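Local structure of glycerol kinase, putative (Plasmodium falciparum, 2W40) at residues C[218-221]-C[225-228]; C[137-142]-C[164-169]; C[19-24]-C[443-448]; C[189-194]-C[202-207]. The protein probably catalyses the ATP-dependent phosphorylation of glycerol to sn-glycerol 3-phosphate, as an FGGY-family kinase of the sugar kinase/Hsp70/actin superfamily. All blocks are in the same frame, centred on the assembly; numbering follows the deposited sequence.

How the contacts relate
Contacts 1, 2 and 4 fall within the N-terminal FGGY domain range, whereas contact 3 ties that half of the chain to the C-terminal one and closes a loop in which the other three are nested. Contacts 2 and 4 are the closest pair, centres 11 Å apart: Tyr-137 OH lies 3.1 Å from Arg-189 NH2, next to a bound glycerol hydrogen-bonded to Tyr-137 OH. Contact 1 reaches contact 4 through Ile-219 CD1, 4.1 Å from Met-193 CG. Contact 3 touches none of the others; its centre is 20 Å from contact 1, on the same sheet, and 32 Å from contact 4. The Phe-19 side chain is about 11 Å from Gly-416, which binds ADP in another structure of this protein.

Contact 1. Residues C[218-221]-C[225-228]; sequences EIKS and NFGL. With EDO (1,2-ethanediol), chain B.
Lys-220 is bent at both chi2 and chi3 (each -94°) and runs across the Phe-226 ring until its ammonium reaches the backbone of Asn-225. Its CB lies 3.6 Å from Phe-226 CE1, and CE sits over one face of the ring. Farther out over that face, NZ donates to Asn-225 O at 3.0 Å, approaching from 49° above the carbonyl plane and therefore not along a lone pair. Ser-224 OG is a second partner of NZ. The ammonium is 5.6 Å from the Phe-226 ring centroid, so any cation-pi attraction there is weak at most; Lys-220 also makes a cation-pi contact with Tyr-181. A different group meets the ring rim: Ser-221 O lies near the ring plane, 3.3 Å from Phe-226 CZ. One residue further on, the CA of Gly-227 packs 3.5 Å from C1 of a 1,2-ethanediol. The two strands are not hydrogen-bonded partners of one sheet. Strand 218-220 pairs in parallel with 181-183, whereas 225-228 is the outermost strand on its side of the six-stranded sheet and runs antiparallel to 241-247, where Phe-226 rests on Ile-242 and Cys-245.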
loop_
_atom_site.group_PDB
_atom_site.type_symbol
_atom_site.label_atom_id
_atom_site.label_comp_id
_atom_site.label_asym_id
_atom_site.label_seq_id
_atom_site.Cartn_x
_atom_site.Cartn_y
_atom_site.Cartn_z
ATOM N N GLU C 218 -32.591 30.885 -1.725
ATOM C CA GLU C 218 -32.469 32.017 -0.823
ATOM C C GLU C 218 -31.569 31.657 0.369
ATOM O O GLU C 218 -31.818 30.607 0.968
ATOM C CB GLU C 218 -33.834 32.437 -0.264
ATOM C CG GLU C 218 -33.752 33.656 0.656
ATOM C CD GLU C 218 -35.115 33.995 1.280
ATOM O OE1 GLU C 218 -36.166 33.547 0.724
ATOM O OE2 GLU C 218 -35.115 34.735 2.295
ATOM N N ILE C 219 -30.671 32.547 0.725
ATOM C CA ILE C 219 -29.720 32.342 1.858
ATOM C C ILE C 219 -30.394 32.830 3.180
ATOM O O ILE C 219 -30.818 33.993 3.281
ATOM C CB ILE C 219 -28.373 33.080 1.656
ATOM C CG1 ILE C 219 -27.697 32.601 0.342
ATOM C CG2 ILE C 219 -27.393 32.891 2.861
ATOM C CD1 ILE C 219 -26.521 33.428 -0.036
ATOM N N LYS C 220 -30.567 31.884 4.091
ATOM C CA LYS C 220 -31.251 32.120 5.354
ATOM C C LYS C 220 -30.266 32.124 6.506
ATOM O O LYS C 220 -29.185 31.612 6.416
ATOM C CB LYS C 220 -32.259 31.006 5.633
ATOM C CG LYS C 220 -33.366 30.860 4.541
ATOM C CD LYS C 220 -34.547 31.570 4.810
ATOM C CE LYS C 220 -35.571 30.706 5.501
ATOM N NZ LYS C 220 -36.665 31.650 5.942
ATOM N N SER C 221 -30.703 32.654 7.629
ATOM C CA SER C 221 -29.927 32.503 8.882
ATOM C C SER C 221 -30.114 31.048 9.380
ATOM O O SER C 221 -30.932 30.251 8.854
ATOM C CB SER C 221 -30.387 33.551 9.947
ATOM O OG SER C 221 -31.716 33.237 10.353
ATOM N N ASN C 225 -37.554 29.958 9.588
ATOM C CA ASN C 225 -38.680 29.181 9.111
ATOM C C ASN C 225 -38.294 28.640 7.749
ATOM O O ASN C 225 -38.392 29.356 6.762
ATOM C CB ASN C 225 -39.889 30.051 8.990
ATOM C CG ASN C 225 -41.148 29.259 8.608
ATOM O OD1 ASN C 225 -41.053 28.077 8.391
ATOM N ND2 ASN C 225 -42.340 29.912 8.606
ATOM N N PHE C 226 -37.831 27.411 7.741
ATOM C CA PHE C 226 -37.523 26.712 6.486
ATOM C C PHE C 226 -38.716 26.019 5.820
ATOM O O PHE C 226 -38.594 25.509 4.690
ATOM C CB PHE C 226 -36.371 25.740 6.687
ATOM C CG PHE C 226 -35.062 26.385 7.007
ATOM C CD1 PHE C 226 -34.219 26.872 5.992
ATOM C CD2 PHE C 226 -34.664 26.578 8.334
ATOM C CE1 PHE C 226 -33.046 27.563 6.339
ATOM C CE2 PHE C 226 -33.486 27.193 8.635
ATOM C CZ PHE C 226 -32.704 27.710 7.677
ATOM N N GLY C 227 -39.864 25.994 6.527
ATOM C CA GLY C 227 -41.060 25.419 6.024
ATOM C C GLY C 227 -41.587 24.311 6.828
ATOM O O GLY C 227 -41.004 23.825 7.747
ATOM N N LEU C 228 -42.716 23.874 6.353
ATOM C CA LEU C 228 -43.490 22.773 6.885
ATOM C C LEU C 228 -43.222 21.509 6.110
ATOM O O LEU C 228 -43.230 21.466 4.890
ATOM C CB LEU C 228 -44.989 23.074 6.802
ATOM C CG LEU C 228 -45.647 24.224 7.496
ATOM C CD1 LEU C 228 -47.151 24.360 7.072
ATOM C CD2 LEU C 228 -45.436 24.217 9.053
HETATM C C1 EDO B . -43.410 24.678 3.580
HETATM O O1 EDO B . -44.106 23.342 2.934
HETATM C C2 EDO B . -44.069 26.041 3.646
HETATM O O2 EDO B . -44.425 26.654 4.941
#

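Contact 2. Residues C[137-142]-C[164-169]; sequences YFSAFK and IGNINT. With EDO (1,2-ethanediol), chain D.
Ser-139 and Asn-166 meet because each turns its first branch to the side of its own backbone N: Ser-139 has OG anti to the carbonyl carbon (chi1 -56°), and Asn-166 carries CG the same way (chi1 -64°). The amide nitrogen then donates to the hydroxyl, with Asn-166 ND2 2.9 Å from Ser-139 OG. At 152° the bond is fairly straight, and the acceptor lies almost exactly in the amide plane, where the N-H bonds of the amide point. A second bond from ND2 goes to Thr-87 O, while Ser-139 OG also bonds to Glu-86 O, so the segment leading into strand 88-92 is held by both side chains and the amide rotation is fixed from two directions. Asn-166 occupies the N-cap position where strand 162-166, antiparallel to 88-92, turns into helix 167-176; its side chain reaches across to Ser-139 and makes no capping bond. Ser-139 in turn lies near the start of helix 140-149. Beside the strand, a 1,2-ethanediol donates from O2 to Ile-164 O at 2.8 Å, and its O1 is 3.3 Å from Gly-165 C. Two residues before Ser-139, Tyr-137 OH hydrogen-bonds to O3 of a bound glycerol.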
loop_
_atom_site.group_PDB
_atom_site.type_symbol
_atom_site.label_atom_id
_atom_site.label_comp_id
_atom_site.label_asym_id
_atom_site.label_seq_id
_atom_site.Cartn_x
_atom_site.Cartn_y
_atom_site.Cartn_z
ATOM N N TYR C 137 -12.639 21.355 -4.132
ATOM C CA TYR C 137 -13.363 20.963 -2.879
ATOM C C TYR C 137 -14.773 21.637 -2.846
ATOM O O TYR C 137 -15.799 20.950 -2.582
ATOM C CB TYR C 137 -12.478 21.445 -1.726
ATOM C CG TYR C 137 -13.021 21.306 -0.320
ATOM C CD1 TYR C 137 -13.882 20.250 0.048
ATOM C CD2 TYR C 137 -12.565 22.136 0.636
ATOM C CE1 TYR C 137 -14.321 20.141 1.428
ATOM C CE2 TYR C 137 -13.023 22.054 1.936
ATOM C CZ TYR C 137 -13.851 21.029 2.338
ATOM O OH TYR C 137 -14.247 20.985 3.674
ATOM N N PHE C 138 -14.807 22.974 -3.047
ATOM C CA PHE C 138 -16.058 23.763 -3.079
ATOM C C PHE C 138 -16.979 23.423 -4.219
ATOM O O PHE C 138 -16.586 22.729 -5.096
ATOM C CB PHE C 138 -15.759 25.212 -2.920
ATOM C CG PHE C 138 -15.468 25.644 -1.488
ATOM C CD1 PHE C 138 -15.018 24.754 -0.519
ATOM C CD2 PHE C 138 -15.756 26.949 -1.108
ATOM C CE1 PHE C 138 -14.804 25.194 0.812
ATOM C CE2 PHE C 138 -15.525 27.403 0.204
ATOM C CZ PHE C 138 -14.995 26.514 1.133
ATOM N N SER C 139 -18.231 23.867 -4.167
ATOM C CA SER C 139 -19.235 23.384 -5.136
ATOM C C SER C 139 -18.974 23.908 -6.563
ATOM O O SER C 139 -19.329 23.208 -7.540
ATOM C CB SER C 139 -20.641 23.832 -4.737
ATOM O OG SER C 139 -20.949 23.409 -3.439
ATOM N N ALA C 140 -18.432 25.131 -6.644
ATOM C CA ALA C 140 -18.509 25.917 -7.921
ATOM C C ALA C 140 -17.899 25.150 -9.116
ATOM O O ALA C 140 -18.504 25.119 -10.191
ATOM C CB ALA C 140 -17.802 27.244 -7.807
ATOM N N PHE C 141 -16.722 24.574 -8.941
ATOM C CA PHE C 141 -16.124 23.882 -10.141
ATOM C C PHE C 141 -16.842 22.627 -10.530
ATOM O O PHE C 141 -16.852 22.260 -11.700
ATOM C CB PHE C 141 -14.631 23.569 -9.963
ATOM C CG PHE C 141 -13.736 24.770 -10.181
ATOM C CD1 PHE C 141 -13.268 25.041 -11.452
ATOM C CD2 PHE C 141 -13.375 25.606 -9.152
ATOM C CE1 PHE C 141 -12.461 26.134 -11.739
ATOM C CE2 PHE C 141 -12.558 26.703 -9.427
ATOM C CZ PHE C 141 -12.103 26.961 -10.740
ATOM N N LYS C 142 -17.506 21.997 -9.563
ATOM C CA LYS C 142 -18.433 20.866 -9.879
ATOM C C LYS C 142 -19.651 21.319 -10.673
ATOM O O LYS C 142 -20.078 20.635 -11.619
ATOM C CB LYS C 142 -18.773 20.197 -8.568
ATOM C CG LYS C 142 -17.480 19.578 -8.130
ATOM C CD LYS C 142 -17.041 20.102 -6.860
ATOM C CE LYS C 142 -17.292 19.223 -5.724
ATOM N NZ LYS C 142 -16.028 18.687 -5.250
ATOM N N ILE C 164 -29.918 24.608 -8.238
ATOM C CA ILE C 164 -28.577 24.146 -7.859
ATOM C C ILE C 164 -28.586 24.185 -6.317
ATOM O O ILE C 164 -28.785 25.230 -5.716
ATOM C CB ILE C 164 -27.456 25.101 -8.344
ATOM C CG1 ILE C 164 -27.586 25.273 -9.889
ATOM C CG2 ILE C 164 -26.080 24.614 -7.934
ATOM C CD1 ILE C 164 -26.509 26.186 -10.448
ATOM N N GLY C 165 -28.322 23.054 -5.717
ATOM C CA GLY C 165 -28.343 22.985 -4.260
ATOM C C GLY C 165 -27.338 22.078 -3.600
ATOM O O GLY C 165 -26.981 21.016 -4.122
ATOM N N ASN C 166 -26.908 22.509 -2.418
ATOM C CA ASN C 166 -26.229 21.612 -1.559
ATOM C C ASN C 166 -27.193 20.591 -0.895
ATOM O O ASN C 166 -28.369 20.659 -1.087
ATOM C CB ASN C 166 -25.411 22.345 -0.544
ATOM C CG ASN C 166 -24.228 23.203 -1.120
ATOM O OD1 ASN C 166 -24.081 24.373 -0.691
ATOM N ND2 ASN C 166 -23.405 22.672 -2.051
ATOM N N ILE C 167 -26.695 19.689 -0.064
ATOM C CA ILE C 167 -27.520 18.604 0.441
ATOM C C ILE C 167 -28.658 19.146 1.348
ATOM O O ILE C 167 -29.749 18.665 1.350
ATOM C CB ILE C 167 -26.659 17.575 1.182
ATOM C CG1 ILE C 167 -25.790 16.780 0.193
ATOM C CG2 ILE C 167 -27.500 16.646 2.140
ATOM C CD1 ILE C 167 -26.584 15.721 -0.565
ATOM N N ASN C 168 -28.351 20.222 2.088
ATOM C CA ASN C 168 -29.380 20.836 2.891
ATOM C C ASN C 168 -30.559 21.320 2.103
ATOM O O ASN C 168 -31.712 21.048 2.450
ATOM C CB ASN C 168 -28.872 22.003 3.703
ATOM C CG ASN C 168 -28.254 23.096 2.884
ATOM O OD1 ASN C 168 -27.422 22.810 1.992
ATOM N ND2 ASN C 168 -28.539 24.351 3.241
ATOM N N THR C 169 -30.255 22.017 0.973
ATOM C CA THR C 169 -31.261 22.486 0.034
ATOM C C THR C 169 -32.097 21.334 -0.545
ATOM O O THR C 169 -33.355 21.426 -0.680
ATOM C CB THR C 169 -30.609 23.336 -1.048
ATOM O OG1 THR C 169 -29.853 24.359 -0.425
ATOM C CG2 THR C 169 -31.707 23.978 -1.989
HETATM C C1 EDO D . -24.836 25.635 -4.242
HETATM O O1 EDO D . -25.141 24.318 -4.681
HETATM C C2 EDO D . -25.838 26.680 -4.668
HETATM O O2 EDO D . -27.080 26.526 -3.954
#

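Contact 3. Residues C[19-24]-C[443-448]; sequences FFYDEE and VTSLGA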
loop_
_atom_site.group_PDB
_atom_site.type_symbol
_atom_site.label_atom_id
_atom_site.label_comp_id
_atom_site.label_asym_id
_atom_site.label_seq_id
_atom_site.Cartn_x
_atom_site.Cartn_y
_atom_site.Cartn_z
ATOM N N PHE C 19 -31.536 11.574 14.774
ATOM C CA PHE C 19 -31.432 11.688 16.226
ATOM C C PHE C 19 -32.643 12.349 16.737
ATOM O O PHE C 19 -33.028 13.424 16.264
ATOM C CB PHE C 19 -30.235 12.477 16.649
ATOM C CG PHE C 19 -28.954 11.852 16.239
ATOM C CD1 PHE C 19 -28.267 11.049 17.082
ATOM C CD2 PHE C 19 -28.434 12.103 15.003
ATOM C CE1 PHE C 19 -27.090 10.512 16.737
ATOM C CE2 PHE C 19 -27.283 11.557 14.639
ATOM C CZ PHE C 19 -26.601 10.719 15.522
ATOM N N PHE C 20 -33.306 11.679 17.660
ATOM C CA PHE C 20 -34.416 12.301 18.421
ATOM C C PHE C 20 -33.880 12.648 19.801
ATOM O O PHE C 20 -33.469 11.760 20.548
ATOM C CB PHE C 20 -35.664 11.409 18.468
ATOM C CG PHE C 20 -36.180 11.037 17.118
ATOM C CD1 PHE C 20 -37.272 11.649 16.582
ATOM C CD2 PHE C 20 -35.507 10.043 16.322
ATOM C CE1 PHE C 20 -37.744 11.266 15.319
ATOM C CE2 PHE C 20 -36.004 9.651 15.089
ATOM C CZ PHE C 20 -37.100 10.312 14.575
ATOM N N TYR C 21 -33.890 13.926 20.083
ATOM C CA TYR C 21 -33.462 14.478 21.333
ATOM C C TYR C 21 -34.650 14.895 22.190
ATOM O O TYR C 21 -35.588 15.499 21.702
ATOM C CB TYR C 21 -32.552 15.680 21.170
ATOM C CG TYR C 21 -31.182 15.366 20.593
ATOM C CD1 TYR C 21 -30.115 15.177 21.441
ATOM C CD2 TYR C 21 -30.901 15.444 19.240
ATOM C CE1 TYR C 21 -28.860 14.915 21.008
ATOM C CE2 TYR C 21 -29.649 15.132 18.798
ATOM C CZ TYR C 21 -28.604 14.913 19.691
ATOM O OH TYR C 21 -27.311 14.669 19.287
ATOM N N ASP C 22 -34.569 14.563 23.473
ATOM C CA ASP C 22 -35.555 15.112 24.421
ATOM C C ASP C 22 -35.117 16.583 24.687
ATOM O O ASP C 22 -34.107 17.041 24.209
ATOM C CB ASP C 22 -35.659 14.273 25.696
ATOM C CG ASP C 22 -34.473 14.370 26.616
ATOM O OD1 ASP C 22 -33.614 15.268 26.544
ATOM O OD2 ASP C 22 -34.498 13.506 27.553
ATOM N N GLU C 23 -35.875 17.343 25.494
ATOM C CA GLU C 23 -35.596 18.743 25.705
ATOM C C GLU C 23 -34.491 19.052 26.670
ATOM O O GLU C 23 -34.160 20.216 26.875
ATOM C CB GLU C 23 -36.893 19.487 26.008
ATOM C CG GLU C 23 -37.919 19.337 24.885
ATOM C CD GLU C 23 -39.228 20.046 25.056
ATOM O OE1 GLU C 23 -39.712 20.021 26.181
ATOM O OE2 GLU C 23 -39.766 20.617 24.081
ATOM N N GLU C 24 -33.899 18.003 27.274
ATOM C CA GLU C 24 -32.640 18.075 28.015
ATOM C C GLU C 24 -31.455 17.573 27.218
ATOM O O GLU C 24 -30.349 17.455 27.715
ATOM C CB GLU C 24 -32.796 17.348 29.379
ATOM C CG GLU C 24 -33.952 17.961 30.254
ATOM C CD GLU C 24 -33.565 19.371 30.877
ATOM O OE1 GLU C 24 -32.328 19.653 31.069
ATOM O OE2 GLU C 24 -34.508 20.204 31.173
ATOM N N VAL C 443 -21.708 15.327 18.142
ATOM C CA VAL C 443 -21.900 16.758 18.424
ATOM C C VAL C 443 -22.471 17.488 17.179
ATOM O O VAL C 443 -23.137 18.555 17.330
ATOM C CB VAL C 443 -20.656 17.523 18.941
ATOM C CG1 VAL C 443 -20.086 16.879 20.219
ATOM C CG2 VAL C 443 -19.551 17.556 17.939
ATOM N N THR C 444 -22.232 16.933 15.972
ATOM C CA THR C 444 -22.899 17.521 14.775
ATOM C C THR C 444 -24.420 17.585 14.879
ATOM O O THR C 444 -25.045 18.643 14.691
ATOM C CB THR C 444 -22.472 16.748 13.526
ATOM O OG1 THR C 444 -21.046 16.988 13.356
ATOM C CG2 THR C 444 -23.249 17.239 12.289
ATOM N N SER C 445 -25.056 16.432 15.151
ATOM C CA SER C 445 -26.524 16.391 15.321
ATOM C C SER C 445 -26.987 17.254 16.493
ATOM O O SER C 445 -28.056 17.831 16.440
ATOM C CB SER C 445 -26.989 14.976 15.481
ATOM O OG SER C 445 -26.565 14.398 16.722
ATOM N N LEU C 446 -26.174 17.308 17.571
ATOM C CA LEU C 446 -26.510 18.112 18.740
ATOM C C LEU C 446 -26.599 19.596 18.357
ATOM O O LEU C 446 -27.555 20.304 18.775
ATOM C CB LEU C 446 -25.479 17.868 19.824
ATOM C CG LEU C 446 -25.668 18.509 21.129
ATOM C CD1 LEU C 446 -26.975 18.169 21.736
ATOM C CD2 LEU C 446 -24.404 18.137 21.950
ATOM N N GLY C 447 -25.694 20.098 17.514
ATOM C CA GLY C 447 -25.773 21.496 17.150
ATOM C C GLY C 447 -27.038 21.886 16.372
ATOM O O GLY C 447 -27.628 22.933 16.604
ATOM N N ALA C 448 -27.512 20.983 15.515
ATOM C CA ALA C 448 -28.705 21.188 14.730
ATOM C C ALA C 448 -29.951 21.155 15.620
ATOM O O ALA C 448 -30.924 21.869 15.352
ATOM C CB ALA C 448 -28.828 20.152 13.615
#
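At the junction of the two actin-like domains, Phe-19 and Tyr-21 of strand 15-21 in the N-terminal half meet Ser-445 and Leu-446 of helix 443-455 in the C-terminal half. Ser-445 is the focus. Its OG sits over the centre of the Phe-19 ring, 3.4 Å above the plane, and its CB closes on Phe-19 CD2 at 3.3 Å. The same OG lies in the plane of the Tyr-21 ring, at its edge, and is hydrogen-bonded to Tyr-21 OH at 2.7 Å. Glu-442 O is a further partner of this buried hydroxyl. The Ser-445 hydroxyl occupies the crowded position between backbone N and carbonyl carbon (chi1 69°), which sets OG over the face of Phe-19 and at the edge of Tyr-21. Phe-19 and Tyr-21 are alternate residues of one strand, so their side chains leave on the same side, toward the helix. Strand 19-21 and helix 443-448 approach to 9.6 Å between axes at an angle of 54°. In this superfamily, helices at the interface, such as 443-455, pack together between the domains; here Val-443 and Thr-444 touch Ala-252 of helix 248-255, a position consistent with the inter-domain hinge. Leu-446 completes the contact from the neighbouring helix position, its side chain crossing that of Tyr-21 at about a right angle. Leu-446 CD1 lies 3.8 Å from Tyr-21 CE1, and its CB is 3.7 Å from Tyr-21 OH. Although Leu-446 N comes within 3.3 Å of Tyr-21 OH, the angle is too poor for a hydrogen bond.

Contact 4. Residues C[189-194]-C[202-207]; sequences RTLLMD and EKMCKI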
loop_
_atom_site.group_PDB
_atom_site.type_symbol
_atom_site.label_atom_id
_atom_site.label_comp_id
_atom_site.label_asym_id
_atom_site.label_seq_id
_atom_site.Cartn_x
_atom_site.Cartn_y
_atom_site.Cartn_z
ATOM N N ARG C 189 -19.741 27.666 1.297
ATOM C CA ARG C 189 -18.988 26.507 0.869
ATOM C C ARG C 189 -19.075 26.272 -0.643
ATOM O O ARG C 189 -18.678 25.235 -1.189
ATOM C CB ARG C 189 -19.430 25.272 1.598
ATOM C CG ARG C 189 -19.473 25.462 3.090
ATOM C CD ARG C 189 -18.183 25.962 3.695
ATOM N NE ARG C 189 -17.097 24.968 3.580
ATOM C CZ ARG C 189 -15.988 24.907 4.304
ATOM N NH1 ARG C 189 -15.667 25.868 5.183
ATOM N NH2 ARG C 189 -15.166 23.877 4.174
ATOM N N THR C 190 -19.677 27.242 -1.296
ATOM C CA THR C 190 -20.022 27.078 -2.732
ATOM C C THR C 190 -19.017 27.747 -3.717
ATOM O O THR C 190 -19.002 27.350 -4.929
ATOM C CB THR C 190 -21.445 27.691 -3.006
ATOM O OG1 THR C 190 -21.388 29.102 -2.796
ATOM C CG2 THR C 190 -22.613 26.986 -2.276
ATOM N N LEU C 191 -18.263 28.749 -3.229
ATOM C CA LEU C 191 -17.363 29.592 -4.036
ATOM C C LEU C 191 -18.181 30.653 -4.822
ATOM O O LEU C 191 -17.661 31.298 -5.719
ATOM C CB LEU C 191 -16.441 28.795 -4.933
ATOM C CG LEU C 191 -14.960 28.785 -4.624
ATOM C CD1 LEU C 191 -14.134 27.685 -5.398
ATOM C CD2 LEU C 191 -14.465 30.111 -4.876
ATOM N N LEU C 192 -19.512 30.746 -4.499
ATOM C CA LEU C 192 -20.445 31.674 -5.147
ATOM C C LEU C 192 -20.938 32.830 -4.258
ATOM O O LEU C 192 -21.612 33.735 -4.782
ATOM C CB LEU C 192 -21.649 30.981 -5.746
ATOM C CG LEU C 192 -21.331 29.824 -6.641
ATOM C CD1 LEU C 192 -22.677 29.156 -6.963
ATOM C CD2 LEU C 192 -20.549 30.298 -7.877
ATOM N N MET C 193 -20.695 32.752 -2.926
ATOM C CA MET C 193 -21.226 33.749 -2.034
ATOM C C MET C 193 -20.117 34.763 -1.696
ATOM O O MET C 193 -18.985 34.352 -1.448
ATOM C CB MET C 193 -21.669 33.088 -0.748
ATOM C CG MET C 193 -22.491 34.015 0.135
ATOM S SD MET C 193 -22.827 33.362 1.795
ATOM C CE MET C 193 -21.238 33.707 2.640
ATOM N N ASP C 194 -20.493 36.026 -1.557
ATOM C CA ASP C 194 -19.654 37.104 -1.040
ATOM C C ASP C 194 -19.559 36.891 0.488
ATOM O O ASP C 194 -20.594 36.933 1.189
ATOM C CB ASP C 194 -20.246 38.438 -1.362
ATOM C CG ASP C 194 -19.301 39.608 -0.916
ATOM O OD1 ASP C 194 -18.771 39.603 0.212
ATOM O OD2 ASP C 194 -19.148 40.581 -1.725
ATOM N N GLU C 202 -22.599 38.074 -8.204
ATOM C CA GLU C 202 -22.795 38.041 -9.653
ATOM C C GLU C 202 -21.524 37.702 -10.435
ATOM O O GLU C 202 -21.544 36.892 -11.358
ATOM C CB GLU C 202 -23.436 39.360 -10.163
ATOM C CG GLU C 202 -23.889 39.247 -11.617
ATOM C CD GLU C 202 -24.538 40.516 -12.164
ATOM O OE1 GLU C 202 -24.994 41.356 -11.343
ATOM O OE2 GLU C 202 -24.549 40.627 -13.420
ATOM N N LYS C 203 -20.397 38.270 -9.989
ATOM C CA LYS C 203 -19.133 38.040 -10.642
ATOM C C LYS C 203 -18.703 36.580 -10.533
ATOM O O LYS C 203 -18.276 35.927 -11.489
ATOM C CB LYS C 203 -18.065 38.971 -10.049
ATOM C CG LYS C 203 -18.167 40.466 -10.358
ATOM C CD LYS C 203 -16.880 41.271 -10.003
ATOM C CE LYS C 203 -17.233 42.765 -9.972
ATOM N NZ LYS C 203 -18.313 43.020 -8.930
ATOM N N MET C 204 -18.797 35.984 -9.325
ATOM C CA MET C 204 -18.486 34.595 -9.205
ATOM C C MET C 204 -19.411 33.726 -10.072
ATOM O O MET C 204 -18.982 32.713 -10.655
ATOM C CB MET C 204 -18.615 34.153 -7.752
ATOM C CG MET C 204 -17.645 34.821 -6.744
ATOM S SD MET C 204 -15.907 34.847 -7.269
ATOM C CE MET C 204 -15.572 33.139 -7.733
ATOM N N CYS C 205 -20.698 34.036 -10.062
ATOM C CA CYS C 205 -21.644 33.276 -10.898
ATOM C C CYS C 205 -21.251 33.306 -12.363
ATOM O O CYS C 205 -21.322 32.319 -13.048
ATOM C CB CYS C 205 -23.068 33.756 -10.657
ATOM S SG CYS C 205 -23.714 33.189 -8.995
ATOM N N LYS C 206 -20.797 34.470 -12.812
ATOM C CA LYS C 206 -20.339 34.637 -14.218
ATOM C C LYS C 206 -19.146 33.784 -14.517
ATOM O O LYS C 206 -19.110 33.067 -15.544
ATOM C CB LYS C 206 -20.078 36.133 -14.557
ATOM C CG LYS C 206 -19.599 36.366 -15.959
ATOM C CD LYS C 206 -19.220 37.860 -16.234
ATOM C CE LYS C 206 -18.870 38.154 -17.748
ATOM N NZ LYS C 206 -19.929 37.571 -18.665
ATOM N N ILE C 207 -18.200 33.725 -13.582
ATOM C CA ILE C 207 -17.037 32.901 -13.776
ATOM C C ILE C 207 -17.466 31.465 -13.982
ATOM O O ILE C 207 -16.963 30.802 -14.897
ATOM C CB ILE C 207 -16.062 32.997 -12.516
ATOM C CG1 ILE C 207 -15.415 34.390 -12.400
ATOM C CG2 ILE C 207 -15.000 31.887 -12.550
ATOM C CD1 ILE C 207 -14.612 34.604 -11.017
#
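Met-204 of the short helix 202-207 lays its bent side chain against the carbonyl of Leu-191, which protrudes from an ST turn in the 189-194 loop. In that turn Thr-190 OG1 accepts from Leu-192 N at 3.0 Å, tightening the chain at the contact itself; Leu-191 has a positive phi of 77°. The segments come closest between Leu-192 and Met-204, whose CA atoms are 5.4 Å apart. Two bumps of the loop meet the helix. The first is the Leu-191 carbonyl, resting against the concave side of the Met-204 side chain, which is bent at both chi2 and chi3. CB, CG and CE of Met-204 all approach Leu-191 O from the helix side, CB at 3.6 Å. Met-204 CE also meets the Leu-191 branch, 4.3 Å from CD2. The second bump is Leu-192 CD2, which lies over the peptide joining Met-204 to Cys-205. Its apolar neighbours are Met-204 CB at 4.3 Å and Cys-205 SG at 4.4 Å, while its approach to Met-204 O, at 4.0 Å, is a loose contact with the helix backbone. Helices 123-130 and 140-149 also pack against this pair: Leu-191 touches Ile-126, Thr-130 and Ala-140, while Leu-192 lies on Ala-140 and Ile-143. Asp-201 ties the loop to the helix start, pairing through the backbone with Leu-192 and accepting at OD2 from Met-204 N. Buried against Met-204, Leu-191 O has no polar partner in the model, and its neighbour there is Met-204 CE at 3.4 Å.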